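Local coordinates for N-acetylneuraminic acid outer membrane channel protein NanC (Escherichia coli, PDB 2WJQ) that forms a monomeric, weakly anion-selective outer membrane channel through which the sialic acid N-acetylneuraminic acid enters the bacterium, at residues Y187-R192 against N201-S206. Sequence-based numbering, arbitrary orientation.
With OCT (N-octane), chain G; OCT (N-octane), chain H.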
# COMPACT_ATOMS: atom_id res chain seq x y z
N TYR A 187 12.81 0.91 1.74
CA TYR A 187 13.05 1.94 0.74
C TYR A 187 11.95 1.82 -0.29
O TYR A 187 11.66 0.69 -0.76
CB TYR A 187 14.42 1.76 0.06
CG TYR A 187 14.53 2.62 -1.16
CD1 TYR A 187 14.73 3.99 -1.04
CD2 TYR A 187 14.37 2.09 -2.43
CE1 TYR A 187 14.78 4.80 -2.15
CE2 TYR A 187 14.40 2.90 -3.55
CZ TYR A 187 14.61 4.26 -3.41
OH TYR A 187 14.64 5.07 -4.51
N ASP A 188 11.34 2.95 -0.65
CA ASP A 188 10.38 3.00 -1.77
C ASP A 188 10.80 4.02 -2.82
O ASP A 188 11.33 5.09 -2.49
CB ASP A 188 8.96 3.33 -1.31
CG ASP A 188 8.63 2.72 0.01
OD1 ASP A 188 8.40 1.49 0.03
OD2 ASP A 188 8.60 3.47 1.01
N TYR A 189 10.63 3.67 -4.08
CA TYR A 189 10.70 4.67 -5.14
C TYR A 189 9.27 4.86 -5.64
O TYR A 189 8.61 3.94 -6.09
CB TYR A 189 11.66 4.28 -6.26
CG TYR A 189 11.74 5.35 -7.31
CD1 TYR A 189 11.29 5.13 -8.61
CD2 TYR A 189 12.19 6.62 -6.98
CE1 TYR A 189 11.32 6.16 -9.57
CE2 TYR A 189 12.24 7.63 -7.92
CZ TYR A 189 11.80 7.40 -9.20
OH TYR A 189 11.86 8.45 -10.08
N LEU A 190 8.77 6.08 -5.51
CA LEU A 190 7.36 6.37 -5.79
C LEU A 190 7.22 7.16 -7.08
O LEU A 190 6.27 7.93 -7.24
CB LEU A 190 6.77 7.14 -4.60
CG LEU A 190 6.88 6.42 -3.24
CD1 LEU A 190 6.25 7.21 -2.10
CD2 LEU A 190 6.26 5.03 -3.32
N ASP A 191 8.15 6.98 -8.03
CA ASP A 191 8.07 7.67 -9.33
C ASP A 191 8.33 9.18 -9.10
O ASP A 191 8.79 9.59 -8.02
CB ASP A 191 6.68 7.41 -9.94
CG ASP A 191 6.68 7.37 -11.46
OD1 ASP A 191 7.16 8.36 -12.10
OD2 ASP A 191 6.15 6.39 -12.02
N ARG A 192 8.04 9.99 -10.11
CA ARG A 192 8.24 11.44 -10.02
C ARG A 192 6.94 12.09 -9.53
O ARG A 192 6.35 12.94 -10.20
CB ARG A 192 8.68 12.00 -11.35
CG ARG A 192 10.10 11.66 -11.72
CD ARG A 192 10.58 12.51 -12.88
NE ARG A 192 12.03 12.60 -12.86
CZ ARG A 192 12.75 13.52 -12.22
NH1 ARG A 192 14.07 13.45 -12.29
NH2 ARG A 192 12.17 14.50 -11.53
N ASN A 201 6.41 16.78 -10.37
CA ASN A 201 7.33 15.97 -11.17
C ASN A 201 8.70 15.82 -10.47
O ASN A 201 9.73 15.72 -11.14
CB ASN A 201 7.52 16.57 -12.58
CG ASN A 201 8.06 15.56 -13.59
OD1 ASN A 201 7.85 14.34 -13.46
ND2 ASN A 201 8.76 16.06 -14.60
N LEU A 202 8.70 15.79 -9.15
CA LEU A 202 9.95 15.61 -8.39
C LEU A 202 10.14 14.13 -8.06
O LEU A 202 9.20 13.43 -7.68
CB LEU A 202 9.94 16.44 -7.12
CG LEU A 202 9.76 17.95 -7.32
CD1 LEU A 202 9.50 18.62 -5.99
CD2 LEU A 202 10.95 18.60 -8.02
N SER A 203 11.38 13.67 -8.22
CA SER A 203 11.74 12.30 -7.87
C SER A 203 11.37 12.05 -6.40
O SER A 203 11.72 12.84 -5.54
CB SER A 203 13.24 12.10 -8.13
OG SER A 203 13.60 10.76 -7.88
N GLU A 204 10.62 11.00 -6.10
CA GLU A 204 10.11 10.75 -4.76
C GLU A 204 10.73 9.47 -4.18
O GLU A 204 10.23 8.37 -4.41
CB GLU A 204 8.57 10.64 -4.79
CG GLU A 204 7.89 10.60 -3.40
CD GLU A 204 7.73 11.98 -2.77
OE1 GLU A 204 6.62 12.35 -2.35
OE2 GLU A 204 8.74 12.70 -2.69
N ASN A 205 11.82 9.63 -3.45
CA ASN A 205 12.46 8.54 -2.71
C ASN A 205 11.87 8.51 -1.31
O ASN A 205 11.67 9.55 -0.71
CB ASN A 205 13.98 8.76 -2.63
CG ASN A 205 14.64 8.75 -4.01
OD1 ASN A 205 15.09 9.79 -4.50
ND2 ASN A 205 14.70 7.59 -4.62
N SER A 206 11.56 7.33 -0.82
CA SER A 206 10.91 7.21 0.48
C SER A 206 11.72 6.25 1.35
O SER A 206 12.08 5.16 0.91
CB SER A 206 9.46 6.73 0.28
OG SER A 206 8.83 6.37 1.49
C1 OCT G . 18.34 1.76 -2.27
C2 OCT G . 18.52 3.27 -2.03
C3 OCT G . 18.50 4.07 -3.34
C4 OCT G . 18.87 5.53 -3.07
C5 OCT G . 18.60 6.45 -4.27
C6 OCT G . 18.73 7.93 -3.87
C7 OCT G . 19.72 8.71 -4.75
C8 OCT G . 20.52 9.72 -3.92
C1 OCT H . 16.85 -1.59 -6.01
C2 OCT H . 16.37 -0.21 -5.52
C3 OCT H . 16.94 0.95 -6.35
C4 OCT H . 15.82 1.74 -7.07
C5 OCT H . 16.38 2.71 -8.12
C6 OCT H . 15.91 4.17 -7.93
C7 OCT H . 17.07 5.09 -7.50
C8 OCT H . 17.06 6.42 -8.26
O HOH W 1 13.54 15.66 -8.68
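Tyr187 and Asn205 meet on the lipid-facing surface, where Asn205 ND2 lies in the plane of the ring at its hydroxyl edge. The ND2 to Tyr187 OH separation of 2.5 Å is suspiciously short, and with a poor angle at the hydrogen the bond is weak and doubtful. Amide and ring planes are turned 29° apart, and with CG of Tyr187 anti to its backbone N (chi1 167°) the side chain carries the phenol across toward Asn205 on the neighbouring strand. One n-octane lies across a ring face, its C3 3.9 Å from Tyr187 CZ, while a second approaches the ring obliquely. Putting an alanine at Tyr187 would probably strip the n-octane of the ring surface it lies on, with Asn205 ND2 losing only a close neighbour. Further along the same surface, Ser203 OG sits in plane at the Tyr189 ring edge, 3.4 Å from CE2.

On the other face, Asp188 OD2 and Ser206 OG stand 2.9 Å apart; the carboxylate is also salt-bridged to Arg208. Leu190 packs its CB and CD1 against CG of Glu204, whose carboxylate turns away to Ser13. Beyond the strand end, the extended Arg192 chain crosses Asn201 at a slant, CB and CD both touching OD1, and NH2 donates to Asn201 O at 2.8 Å, close to the guanidinium plane.

Asp188 and Ser206 form a hydrogen-bonded antiparallel pair, with a nearly straight Asp188 N to Ser206 O bond (171°), and Tyr189 with Asn205 a non-hydrogen-bonded one. Leu190 N to Glu204 O carries the pairing past strand 181-189; the register then shifts by one, Glu204 N bonding Asp191 O, as the hairpin of the last two transmembrane strands enters its extracellular loop, an arrangement characteristic of the antiparallel beta-barrel of KdgM-family porins.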